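Local atomic coordinates of malonyl-CoA-[acyl-carrier-protein] transacylase (Coxiella burnetii, PDB entry 3TQE), a protein that probably transfers the malonyl group from malonyl-CoA to holo-acyl carrier protein, the step that supplies malonyl-ACP to fatty acid synthesis. Residues G21-L26 against V75-C80; G134-I139 against V172-S177; A179-L184 against A195-V200; V275-G280 against E297-T302. All coordinates share one frame; numbering follows the deposited sequence. Where two conformers were deposited one is given.

Interaction 1: residues G21-L26 against V75-C80; sequences GMLAEL and VAIFRC. With EDO (1,2-ethanediol), chain D.
L26 and L23 reach over to one side of helix 63-83 and meet A76, I77 and C80 through carbon and sulphur alone. L26 uses its CD2 branch twice: CD2 lies 3.8 Å from CG1 of I77 and 3.7 Å from SG of C80. With CG anti to the backbone N (chi1 -164°), the L26 branch point is 3.9 Å from C80 SG, and the L26 and I77 side chains cross at about a right angle. L23 works with both branches, CD1 set against I77 CD1 at 4.0 Å while CD2 sits between I77 CG1 and the methyl of A76, 4.1 Å from A76 CB. I77 is thus gripped by both leucines. A76, I77 and C80, at positions i, i+1 and i+4, line one side of the helix.

The two leucines stand at the start of helix 24-29: L23 is its N-cap residue, and G21 to A24 form a type II beta turn, closed by A24 N to G21 O at 3.1 Å. This is plain packing of a helix start on the side of helix 63-83 within the acyl transferase domain, away from the predicted active-site residues. The loop before the helix is tied down by M22 O, which accepts a bond from Q53 NE2, and helix 31-44 covers L26 and C80 through V33.

On another side of helix 63-83, R79 grips a 1,2-ethanediol, probably from the crystallisation liquor, with two nearly straight bonds: NE to O1 and NH2 to O2, each 2.8 Å. Its NH1 is held by Q39 and T36, which fixes the rotation of the guanidinium.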
loop_
_atom_site.group_PDB
_atom_site.type_symbol
_atom_site.label_atom_id
_atom_site.label_comp_id
_atom_site.label_asym_id
_atom_site.label_seq_id
_atom_site.Cartn_x
_atom_site.Cartn_y
_atom_site.Cartn_z
ATOM N N GLY A 21 -5.335 -17.681 1.695
ATOM C CA GLY A 21 -4.245 -18.531 2.075
ATOM C C GLY A 21 -2.936 -17.814 2.229
ATOM O O GLY A 21 -1.933 -18.432 2.485
HETATM N N MSE A 22 -2.930 -16.500 2.100
HETATM C CA MSE A 22 -1.689 -15.815 2.255
HETATM C C MSE A 22 -1.073 -16.095 3.634
HETATM O O MSE A 22 -1.731 -16.272 4.665
HETATM C CB MSE A 22 -1.827 -14.336 1.948
HETATM C CG MSE A 22 -2.719 -13.653 2.843
HETATM SE SE MSE A 22 -2.784 -11.749 2.413
HETATM C CE MSE A 22 -3.691 -11.570 4.136
ATOM N N LEU A 23 0.249 -16.127 3.622
ATOM C CA LEU A 23 1.049 -16.394 4.798
ATOM C C LEU A 23 0.839 -17.767 5.429
ATOM O O LEU A 23 1.298 -18.003 6.532
ATOM C CB LEU A 23 0.888 -15.282 5.860
ATOM C CG LEU A 23 1.613 -13.973 5.598
ATOM C CD1 LEU A 23 1.166 -13.267 4.388
ATOM C CD2 LEU A 23 1.496 -13.082 6.804
ATOM N N ALA A 24 0.185 -18.700 4.732
ATOM C CA ALA A 24 -0.054 -19.994 5.348
ATOM C C ALA A 24 1.250 -20.695 5.758
ATOM O O ALA A 24 1.386 -21.224 6.861
ATOM C CB ALA A 24 -0.868 -20.886 4.426
ATOM N N GLU A 25 2.235 -20.649 4.879
ATOM C CA GLU A 25 3.513 -21.286 5.181
ATOM C C GLU A 25 4.212 -20.604 6.336
ATOM O O GLU A 25 4.632 -21.248 7.290
ATOM C CB GLU A 25 4.393 -21.302 3.959
ATOM C CG GLU A 25 5.708 -21.965 4.211
ATOM C CD GLU A 25 6.520 -22.181 2.953
ATOM O OE1 GLU A 25 6.064 -21.818 1.838
ATOM O OE2 GLU A 25 7.620 -22.770 3.086
ATOM N N LEU A 26 4.321 -19.279 6.269
ATOM C CA LEU A 26 4.966 -18.565 7.336
ATOM C C LEU A 26 4.230 -18.777 8.643
ATOM O O LEU A 26 4.828 -18.843 9.703
ATOM C CB LEU A 26 5.041 -17.089 6.988
ATOM C CG LEU A 26 5.996 -16.289 7.803
ATOM C CD1 LEU A 26 7.463 -16.705 7.572
ATOM C CD2 LEU A 26 5.806 -14.816 7.422
ATOM N N VAL A 75 2.471 -6.521 8.892
ATOM C CA VAL A 75 3.082 -6.418 10.198
ATOM C C VAL A 75 3.597 -7.777 10.666
ATOM O O VAL A 75 4.656 -7.878 11.254
ATOM C CB VAL A 75 2.101 -5.835 11.191
ATOM C CG1 VAL A 75 2.606 -5.986 12.600
ATOM C CG2 VAL A 75 1.849 -4.378 10.839
ATOM N N ALA A 76 2.854 -8.834 10.391
ATOM C CA ALA A 76 3.321 -10.185 10.740
ATOM C C ALA A 76 4.657 -10.474 10.102
ATOM O O ALA A 76 5.546 -11.049 10.744
ATOM C CB ALA A 76 2.284 -11.218 10.347
ATOM N N ILE A 77 4.794 -10.116 8.839
ATOM C CA ILE A 77 6.059 -10.376 8.135
ATOM C C ILE A 77 7.169 -9.535 8.715
ATOM O O ILE A 77 8.283 -10.014 8.917
ATOM C CB ILE A 77 5.905 -10.183 6.635
ATOM C CG1 ILE A 77 5.052 -11.336 6.096
ATOM C CG2 ILE A 77 7.268 -10.090 5.941
ATOM C CD1 ILE A 77 4.567 -11.143 4.699
ATOM N N PHE A 78 6.883 -8.279 9.024
ATOM C CA PHE A 78 7.889 -7.484 9.692
ATOM C C PHE A 78 8.342 -8.087 10.986
ATOM O O PHE A 78 9.528 -8.094 11.308
ATOM C CB PHE A 78 7.342 -6.098 9.941
ATOM C CG PHE A 78 8.304 -5.194 10.612
ATOM C CD1 PHE A 78 9.281 -4.574 9.884
ATOM C CD2 PHE A 78 8.256 -4.993 11.973
ATOM C CE1 PHE A 78 10.189 -3.750 10.506
ATOM C CE2 PHE A 78 9.167 -4.154 12.586
ATOM C CZ PHE A 78 10.112 -3.568 11.852
ATOM N N ARG A 79 7.403 -8.617 11.745
ATOM C CA ARG A 79 7.748 -9.211 13.014
ATOM C C ARG A 79 8.569 -10.477 12.841
ATOM O O ARG A 79 9.414 -10.776 13.673
ATOM C CB ARG A 79 6.491 -9.511 13.776
ATOM C CG ARG A 79 5.825 -8.259 14.297
ATOM C CD ARG A 79 4.548 -8.526 14.992
ATOM N NE ARG A 79 4.052 -7.315 15.599
ATOM C CZ ARG A 79 2.947 -7.262 16.329
ATOM N NH1 ARG A 79 2.215 -8.360 16.523
ATOM N NH2 ARG A 79 2.591 -6.118 16.900
ATOM N N CYS A 80 8.309 -11.212 11.785
ATOM C CA CYS A 80 9.127 -12.390 11.472
ATOM C C CYS A 80 10.547 -11.976 11.070
ATOM O O CYS A 80 11.504 -12.586 11.480
ATOM C CB CYS A 80 8.512 -13.192 10.350
ATOM S SG CYS A 80 7.033 -14.071 10.831
HETATM C C1 EDO D . 5.473 -3.874 14.830
HETATM O O1 EDO D . 5.819 -5.146 15.341
HETATM C C2 EDO D . 5.002 -2.996 15.977
HETATM O O2 EDO D . 3.972 -3.653 16.743
#

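Interaction 2: residues G134-I139 against V172-S177; sequences GAMGAI and VISGHS
A135 and G137 pair with G175 and I173 as two antiparallel hydrogen-bonded pairs. A135 N gives to G175 O at 2.9 Å and G175 N returns to A135 O. One step along, I173 N meets G137 O at 2.7 Å, while G137 N approaches I173 O tilted 28° from the carbonyl plane. CA-H...O contacts fill the places between, the shortest from M136 CA to I173 O at 3.1 Å.

Apolar contacts lie on both faces. Beside V172 and S174, the chain of M136, a selenomethionine, bends at chi3 (81°), bringing CE to 3.6 Å from V172 CG1; on the other face I139 CD1 touches I173 CG2 at 4.0 Å. A135 CB rests on S177 CA at 3.7 Å, just past the corner at G175, whose backbone angles call for glycine.

Polar side chains look outside the pair: S174 OG bonds to S204 O, next to the predicted catalytic H205, and S177 OG to G132 O. The M136 side chain is itself about 5 Å from that of H205.

In the mixed sheet, strand 134-140 runs between 170-174 and 194-197, with 160-167 beyond 170-174, while helices 144-155 and 177-189 cover the face bearing I139 and I173.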
loop_
_atom_site.group_PDB
_atom_site.type_symbol
_atom_site.label_atom_id
_atom_site.label_comp_id
_atom_site.label_asym_id
_atom_site.label_seq_id
_atom_site.Cartn_x
_atom_site.Cartn_y
_atom_site.Cartn_z
ATOM N N GLY A 134 -18.355 4.683 -9.159
ATOM C CA GLY A 134 -16.926 4.950 -9.229
ATOM C C GLY A 134 -16.199 3.812 -9.911
ATOM O O GLY A 134 -16.703 2.691 -10.062
ATOM N N ALA A 135 -14.974 4.094 -10.299
ATOM C CA ALA A 135 -14.135 3.095 -10.918
ATOM C C ALA A 135 -12.677 3.511 -10.834
ATOM O O ALA A 135 -12.349 4.658 -10.567
ATOM C CB ALA A 135 -14.529 2.884 -12.395
HETATM N N MSE A 136 -11.824 2.527 -11.080
HETATM C CA MSE A 136 -10.412 2.743 -11.278
HETATM C C MSE A 136 -10.003 2.002 -12.506
HETATM O O MSE A 136 -10.598 0.987 -12.869
HETATM C CB MSE A 136 -9.583 2.259 -10.082
HETATM C CG MSE A 136 -9.961 2.935 -8.795
HETATM SE SE MSE A 136 -8.784 2.582 -7.319
HETATM C CE MSE A 136 -7.420 3.833 -7.779
ATOM N N GLY A 137 -8.971 2.506 -13.144
ATOM C CA GLY A 137 -8.462 1.922 -14.357
ATOM C C GLY A 137 -6.965 2.043 -14.468
ATOM O O GLY A 137 -6.393 3.028 -14.073
ATOM N N ALA A 138 -6.353 1.032 -15.053
ATOM C CA ALA A 138 -4.929 0.984 -15.256
ATOM C C ALA A 138 -4.593 1.347 -16.668
ATOM O O ALA A 138 -5.216 0.837 -17.600
ATOM C CB ALA A 138 -4.440 -0.408 -14.973
ATOM N N ILE A 139 -3.599 2.211 -16.820
ATOM C CA ILE A 139 -3.111 2.627 -18.116
ATOM C C ILE A 139 -1.637 2.300 -18.160
ATOM O O ILE A 139 -0.880 2.732 -17.290
ATOM C CB ILE A 139 -3.308 4.105 -18.355
ATOM C CG1 ILE A 139 -4.798 4.449 -18.299
ATOM C CG2 ILE A 139 -2.724 4.501 -19.695
ATOM C CD1 ILE A 139 -5.082 5.914 -18.387
ATOM N N VAL A 172 -2.580 4.312 -12.514
ATOM C CA VAL A 172 -3.994 4.005 -12.276
ATOM C C VAL A 172 -4.732 5.312 -12.123
ATOM O O VAL A 172 -4.268 6.222 -11.452
ATOM C CB VAL A 172 -4.186 3.154 -11.019
ATOM C CG1 VAL A 172 -5.645 2.869 -10.773
ATOM C CG2 VAL A 172 -3.385 1.858 -11.133
ATOM N N ILE A 173 -5.851 5.418 -12.833
ATOM C CA ILE A 173 -6.750 6.544 -12.710
ATOM C C ILE A 173 -7.982 6.149 -11.916
ATOM O O ILE A 173 -8.303 4.982 -11.781
ATOM C CB ILE A 173 -7.136 7.118 -14.091
ATOM C CG1 ILE A 173 -7.938 6.114 -14.931
ATOM C CG2 ILE A 173 -5.862 7.584 -14.808
ATOM C CD1 ILE A 173 -8.584 6.725 -16.222
ATOM N N SER A 174 -8.653 7.143 -11.380
ATOM C CA SER A 174 -9.777 6.952 -10.511
ATOM C C SER A 174 -10.796 8.050 -10.734
ATOM O O SER A 174 -10.422 9.161 -11.065
ATOM C CB SER A 174 -9.265 7.039 -9.080
ATOM O OG SER A 174 -10.270 6.674 -8.196
ATOM N N GLY A 175 -12.059 7.738 -10.508
ATOM C CA GLY A 175 -13.093 8.749 -10.535
ATOM C C GLY A 175 -14.444 8.140 -10.802
ATOM O O GLY A 175 -14.709 6.985 -10.491
ATOM N N HIS A 176 -15.303 8.943 -11.383
ATOM C CA HIS A 176 -16.591 8.436 -11.774
ATOM C C HIS A 176 -16.455 7.378 -12.835
ATOM O O HIS A 176 -15.618 7.504 -13.729
ATOM C CB HIS A 176 -17.445 9.552 -12.320
ATOM C CG HIS A 176 -17.888 10.505 -11.275
ATOM N ND1 HIS A 176 -17.420 11.795 -11.195
ATOM C CD2 HIS A 176 -18.761 10.348 -10.252
ATOM C CE1 HIS A 176 -17.993 12.394 -10.166
ATOM N NE2 HIS A 176 -18.829 11.544 -9.594
ATOM N N SER A 177 -17.306 6.371 -12.764
ATOM C CA SER A 177 -17.160 5.220 -13.625
ATOM C C SER A 177 -17.214 5.597 -15.094
ATOM O O SER A 177 -16.427 5.113 -15.885
ATOM C CB SER A 177 -18.198 4.162 -13.334
ATOM O OG SER A 177 -19.442 4.714 -13.324
#

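Interaction 3: residues A179-L184 against A195-V200; sequences AVDRAL and AKRIPV
D181 and R197 form the charged part of this contact, a salt bridge in which R197 NH1 donates to D181 OD1 at 3.0 Å. The bond is fairly straight, 157° at the hydrogen. NH1 of R197 lies equally close to D181 OD2, though only the OD1 contact is a hydrogen bond. The carboxylate lies at the edge of the guanidinium, the two planes only 20° apart, and OD1 is met on its syn side. A bend at chi2 (-92°) turns CD of the arginine back toward the aspartate, 3.4 Å from D181 OD1.

Apolar packing lies alongside. L184 sets CD1 over the strand backbone, 3.6 Å from both K196 C and R197 N, and CD2 4.1 Å from the A195 methyl, CB. That same A195 CB presses against the helix carbonyl, 3.3 Å from L184 O. V180 CG1 adds a lighter touch on R197 CD at 4.1 Å.

Helix 177-189 and edge strand 194-197 run nearly antiparallel, and the helix packs on a sheet that also holds I139 and I173, both touching L184. The chemistry is therefore graded: buried L184 supplies the aliphatic part, while on the more exposed side water probably screens the single ion pair.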
loop_
_atom_site.group_PDB
_atom_site.type_symbol
_atom_site.label_atom_id
_atom_site.label_comp_id
_atom_site.label_asym_id
_atom_site.label_seq_id
_atom_site.Cartn_x
_atom_site.Cartn_y
_atom_site.Cartn_z
ATOM N N ALA A 179 -16.524 8.420 -16.517
ATOM C CA ALA A 179 -15.382 9.234 -16.858
ATOM C C ALA A 179 -14.129 8.397 -16.969
ATOM O O ALA A 179 -13.315 8.598 -17.850
ATOM C CB ALA A 179 -15.213 10.339 -15.829
ATOM N N VAL A 180 -13.959 7.466 -16.038
ATOM C CA VAL A 180 -12.868 6.523 -16.131
ATOM C C VAL A 180 -12.932 5.775 -17.460
ATOM O O VAL A 180 -11.928 5.654 -18.137
ATOM C CB VAL A 180 -12.844 5.574 -14.917
ATOM C CG1 VAL A 180 -11.922 4.392 -15.172
ATOM C CG2 VAL A 180 -12.458 6.382 -13.692
ATOM N N ASP A 181 -14.104 5.293 -17.843
ATOM C CA ASP A 181 -14.204 4.563 -19.098
ATOM C C ASP A 181 -13.857 5.458 -20.282
ATOM O O ASP A 181 -13.178 5.036 -21.204
ATOM C CB ASP A 181 -15.589 3.952 -19.250
ATOM C CG ASP A 181 -15.801 2.739 -18.390
ATOM O OD1 ASP A 181 -14.810 2.162 -17.909
ATOM O OD2 ASP A 181 -16.982 2.314 -18.220
ATOM N N ARG A 182 -14.318 6.703 -20.261
ATOM C CA ARG A 182 -13.997 7.638 -21.333
ATOM C C ARG A 182 -12.508 7.889 -21.415
ATOM O O ARG A 182 -11.944 7.914 -22.484
ATOM C CB ARG A 182 -14.728 8.960 -21.169
ATOM C CG ARG A 182 -16.211 8.896 -21.399
ATOM C CD ARG A 182 -16.830 10.273 -21.470
ATOM N NE ARG A 182 -16.643 11.107 -20.294
ATOM C CZ ARG A 182 -17.416 11.120 -19.215
ATOM N NH1 ARG A 182 -18.460 10.313 -19.066
ATOM N NH2 ARG A 182 -17.120 11.955 -18.240
ATOM N N ALA A 183 -11.881 8.054 -20.264
ATOM C CA ALA A 183 -10.461 8.305 -20.198
ATOM C C ALA A 183 -9.668 7.101 -20.677
ATOM O O ALA A 183 -8.660 7.252 -21.384
ATOM C CB ALA A 183 -10.063 8.648 -18.780
ATOM N N LEU A 184 -10.074 5.912 -20.273
ATOM C CA LEU A 184 -9.370 4.724 -20.703
ATOM C C LEU A 184 -9.473 4.579 -22.202
ATOM O O LEU A 184 -8.510 4.216 -22.876
ATOM C CB LEU A 184 -9.925 3.484 -20.022
ATOM C CG LEU A 184 -9.713 3.376 -18.528
ATOM C CD1 LEU A 184 -10.469 2.176 -17.972
ATOM C CD2 LEU A 184 -8.228 3.370 -18.152
ATOM N N ALA A 195 -5.313 -0.231 -21.346
ATOM C CA ALA A 195 -6.146 0.765 -20.651
ATOM C C ALA A 195 -7.406 0.037 -20.265
ATOM O O ALA A 195 -8.304 -0.181 -21.107
ATOM C CB ALA A 195 -6.436 1.967 -21.520
ATOM N N LYS A 196 -7.465 -0.408 -19.016
ATOM C CA LYS A 196 -8.467 -1.372 -18.577
ATOM C C LYS A 196 -8.971 -1.037 -17.194
ATOM O O LYS A 196 -8.193 -0.617 -16.364
ATOM C CB LYS A 196 -7.824 -2.772 -18.523
ATOM C CG LYS A 196 -8.822 -3.909 -18.468
ATOM C CD LYS A 196 -8.176 -5.221 -18.882
ATOM C CE LYS A 196 -9.211 -6.203 -19.422
ATOM N NZ LYS A 196 -8.621 -7.550 -19.709
ATOM N N ARG A 197 -10.244 -1.272 -16.928
ATOM C CA ARG A 197 -10.737 -1.178 -15.566
ATOM C C ARG A 197 -10.046 -2.202 -14.675
ATOM O O ARG A 197 -9.764 -3.319 -15.111
ATOM C CB ARG A 197 -12.229 -1.470 -15.509
ATOM C CG ARG A 197 -13.074 -0.418 -16.131
ATOM C CD ARG A 197 -13.500 0.600 -15.133
ATOM N NE ARG A 197 -14.635 0.137 -14.330
ATOM C CZ ARG A 197 -15.926 0.461 -14.509
ATOM N NH1 ARG A 197 -16.330 1.274 -15.464
ATOM N NH2 ARG A 197 -16.837 -0.033 -13.689
ATOM N N ILE A 198 -9.764 -1.806 -13.449
ATOM C CA ILE A 198 -9.284 -2.699 -12.393
ATOM C C ILE A 198 -10.535 -3.150 -11.632
ATOM O O ILE A 198 -11.479 -2.368 -11.514
ATOM C CB ILE A 198 -8.356 -1.931 -11.419
ATOM C CG1 ILE A 198 -7.151 -1.343 -12.154
ATOM C CG2 ILE A 198 -7.874 -2.819 -10.289
ATOM C CD1 ILE A 198 -6.335 -0.417 -11.295
ATOM N N PRO A 199 -10.557 -4.391 -11.101
ATOM C CA PRO A 199 -11.741 -4.901 -10.386
ATOM C C PRO A 199 -11.913 -4.364 -8.958
ATOM O O PRO A 199 -11.843 -5.110 -7.973
ATOM C CB PRO A 199 -11.503 -6.420 -10.377
ATOM C CG PRO A 199 -10.042 -6.554 -10.421
ATOM C CD PRO A 199 -9.586 -5.471 -11.346
ATOM N N VAL A 200 -12.128 -3.064 -8.865
ATOM C CA VAL A 200 -12.489 -2.408 -7.618
ATOM C C VAL A 200 -13.681 -1.499 -7.904
ATOM O O VAL A 200 -13.893 -1.058 -9.030
ATOM C CB VAL A 200 -11.323 -1.591 -7.041
ATOM C CG1 VAL A 200 -10.150 -2.508 -6.661
ATOM C CG2 VAL A 200 -10.878 -0.510 -8.031
#

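Interaction 4: residues V275-G280 against E297-T302; sequences VFMECG and EILPLT
M277, a selenomethionine, and L299 lie side by side, pointing the same way, and their methyls meet very closely: CE of M277 is 3.3 Å from L299 CD1, tighter than normal van der Waals contact. M277 was deposited in two conformers, so the closeness is doubtful. Its chain bends at chi2 (69°), which turns SE toward L299, 4.1 Å from L299 CD1. The same L299 CD1 touches V275 CG1 at 4.0 Å, and L301 CD1 closes the far end of this face at 3.8 Å from M277 CB. Helix 304-313 covers the cluster through A310 and I307. On the opposite face of the sheet, F276 CB packs against I298 CG1, and E278 CB lies near I298 CG2.

The backbones between these layers are joined as parallel strands. F276 bonds twice to the neighbouring strand, its N giving to E297 O and its O taking L299 N, each at 2.8 Å; E278 N then gives to L299 O at 3.0 Å. Beyond E278 the chains part, and one water bridges them. It donates to E278 O and G280 O and accepts from L301 N at 2.9 Å, satisfying three backbone groups.

The carboxylates of both glutamates find their partners outside the pair. E297 OE1 makes a salt bridge with R313, while the E278 carboxylate takes N-H groups of L285 and A286 in the first turn of helix 284-292, where the helix dipole probably favours its negative charge. Strand 275-278, helix 284-292 and strand 297-300 make a beta-alpha-beta unit, with 297-300 at the edge of the four-stranded parallel sheet of this acyl transferase fold.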
loop_
_atom_site.group_PDB
_atom_site.type_symbol
_atom_site.label_atom_id
_atom_site.label_comp_id
_atom_site.label_asym_id
_atom_site.label_seq_id
_atom_site.Cartn_x
_atom_site.Cartn_y
_atom_site.Cartn_z
ATOM N N VAL A 275 18.221 -1.750 -2.671
ATOM C CA VAL A 275 17.742 -3.046 -2.225
ATOM C C VAL A 275 16.472 -2.791 -1.444
ATOM O O VAL A 275 16.433 -1.958 -0.553
ATOM C CB VAL A 275 18.739 -3.746 -1.316
ATOM C CG1 VAL A 275 18.168 -5.018 -0.771
ATOM C CG2 VAL A 275 20.014 -4.011 -2.094
ATOM N N PHE A 276 15.418 -3.446 -1.879
ATOM C CA PHE A 276 14.087 -3.273 -1.313
ATOM C C PHE A 276 13.609 -4.632 -0.831
ATOM O O PHE A 276 13.799 -5.639 -1.507
ATOM C CB PHE A 276 13.123 -2.784 -2.398
ATOM C CG PHE A 276 13.478 -1.430 -2.947
ATOM C CD1 PHE A 276 12.887 -0.283 -2.453
ATOM C CD2 PHE A 276 14.444 -1.301 -3.924
ATOM C CE1 PHE A 276 13.228 0.953 -2.947
ATOM C CE2 PHE A 276 14.791 -0.035 -4.413
ATOM C CZ PHE A 276 14.196 1.069 -3.915
HETATM N N MSE A 277 12.953 -4.655 0.316
HETATM C CA MSE A 277 12.331 -5.872 0.821
HETATM C C MSE A 277 10.855 -5.616 0.814
HETATM O O MSE A 277 10.410 -4.587 1.330
HETATM C CB MSE A 277 12.740 -6.161 2.255
HETATM C CG MSE A 277 13.962 -6.946 2.385
HETATM SE SE MSE A 277 15.411 -5.878 1.833
HETATM C CE MSE A 277 16.823 -7.107 2.357
ATOM N N GLU A 278 10.109 -6.528 0.218
ATOM C CA GLU A 278 8.675 -6.398 0.147
ATOM C C GLU A 278 8.085 -7.054 1.382
ATOM O O GLU A 278 8.135 -8.278 1.561
ATOM C CB GLU A 278 8.137 -6.991 -1.150
ATOM C CG GLU A 278 6.636 -6.816 -1.334
ATOM C CD GLU A 278 6.158 -6.732 -2.786
ATOM O OE1 GLU A 278 6.905 -7.083 -3.733
ATOM O OE2 GLU A 278 5.000 -6.277 -2.971
ATOM N N CYS A 279 7.625 -6.219 2.292
ATOM C CA CYS A 279 7.188 -6.665 3.596
ATOM C C CYS A 279 5.694 -6.872 3.585
ATOM O O CYS A 279 4.930 -6.100 4.124
ATOM C CB CYS A 279 7.623 -5.679 4.659
ATOM S SG CYS A 279 7.513 -6.322 6.323
ATOM N N GLY A 280 5.291 -7.945 2.946
ATOM C CA GLY A 280 3.884 -8.288 2.803
ATOM C C GLY A 280 3.745 -9.437 1.846
ATOM O O GLY A 280 4.730 -9.954 1.300
ATOM N N GLU A 297 17.042 -4.365 -6.629
ATOM C CA GLU A 297 16.804 -5.706 -6.165
ATOM C C GLU A 297 15.660 -5.663 -5.169
ATOM O O GLU A 297 15.688 -4.846 -4.279
ATOM C CB GLU A 297 18.059 -6.194 -5.469
ATOM C CG GLU A 297 17.964 -7.574 -4.896
ATOM C CD GLU A 297 19.299 -8.131 -4.419
ATOM O OE1 GLU A 297 20.278 -7.374 -4.316
ATOM O OE2 GLU A 297 19.368 -9.349 -4.149
ATOM N N ILE A 298 14.653 -6.511 -5.346
ATOM C CA ILE A 298 13.528 -6.570 -4.418
ATOM C C ILE A 298 13.433 -7.994 -3.933
ATOM O O ILE A 298 13.339 -8.944 -4.728
ATOM C CB ILE A 298 12.181 -6.133 -5.046
ATOM C CG1 ILE A 298 12.338 -4.809 -5.792
ATOM C CG2 ILE A 298 11.099 -6.001 -3.952
ATOM C CD1 ILE A 298 12.579 -4.954 -7.273
ATOM N N LEU A 299 13.497 -8.150 -2.629
ATOM C CA LEU A 299 13.509 -9.452 -2.026
ATOM C C LEU A 299 12.187 -9.749 -1.356
ATOM O O LEU A 299 11.661 -8.934 -0.628
ATOM C CB LEU A 299 14.610 -9.505 -0.994
ATOM C CG LEU A 299 16.012 -9.293 -1.590
ATOM C CD1 LEU A 299 16.960 -8.818 -0.489
ATOM C CD2 LEU A 299 16.469 -10.569 -2.199
ATOM N N PRO A 300 11.624 -10.925 -1.629
ATOM C CA PRO A 300 10.422 -11.345 -0.958
ATOM C C PRO A 300 10.708 -11.870 0.436
ATOM O O PRO A 300 11.819 -12.329 0.735
ATOM C CB PRO A 300 9.921 -12.476 -1.835
ATOM C CG PRO A 300 11.103 -13.058 -2.381
ATOM C CD PRO A 300 12.104 -11.946 -2.563
ATOM N N LEU A 301 9.696 -11.828 1.281
ATOM C CA LEU A 301 9.843 -12.169 2.688
ATOM C C LEU A 301 8.756 -13.113 3.181
ATOM O O LEU A 301 8.382 -13.071 4.345
ATOM C CB LEU A 301 9.828 -10.903 3.520
ATOM C CG LEU A 301 10.969 -9.912 3.303
ATOM C CD1 LEU A 301 10.740 -8.729 4.229
ATOM C CD2 LEU A 301 12.341 -10.539 3.549
ATOM N N THR A 302 8.241 -13.952 2.304
ATOM C CA THR A 302 7.027 -14.681 2.619
ATOM C C THR A 302 7.245 -16.080 3.199
ATOM O O THR A 302 6.282 -16.793 3.473
ATOM C CB THR A 302 6.149 -14.753 1.397
ATOM O OG1 THR A 302 6.939 -15.176 0.287
ATOM C CG2 THR A 302 5.515 -13.390 1.109
HETATM O O HOH W 1 7.276 -10.484 0.498
#

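Overall arrangement
The four contacts fall into two groups well apart in space; interaction 2 lies across the chain's centre from interactions 1 and 4. Interactions 1 and 4 have centres 13 Å apart and touch, I77 CD1 lying 3.4 Å from G280 C, so helix 63-83 packs against the residues that follow the parallel strands. Interactions 2 and 3 are closer still, with centres 5 Å apart, and share the mixed sheet through probable hydrogen bonds such as A138 N to K196 O at 2.8 Å. About 14 Å separates the nearest atoms of interactions 2 and 4. Interaction 2 comes nearest the predicted catalytic pair: the M136 side chain is about 8 Å from that of S96 and about 5 Å from a bound glycine.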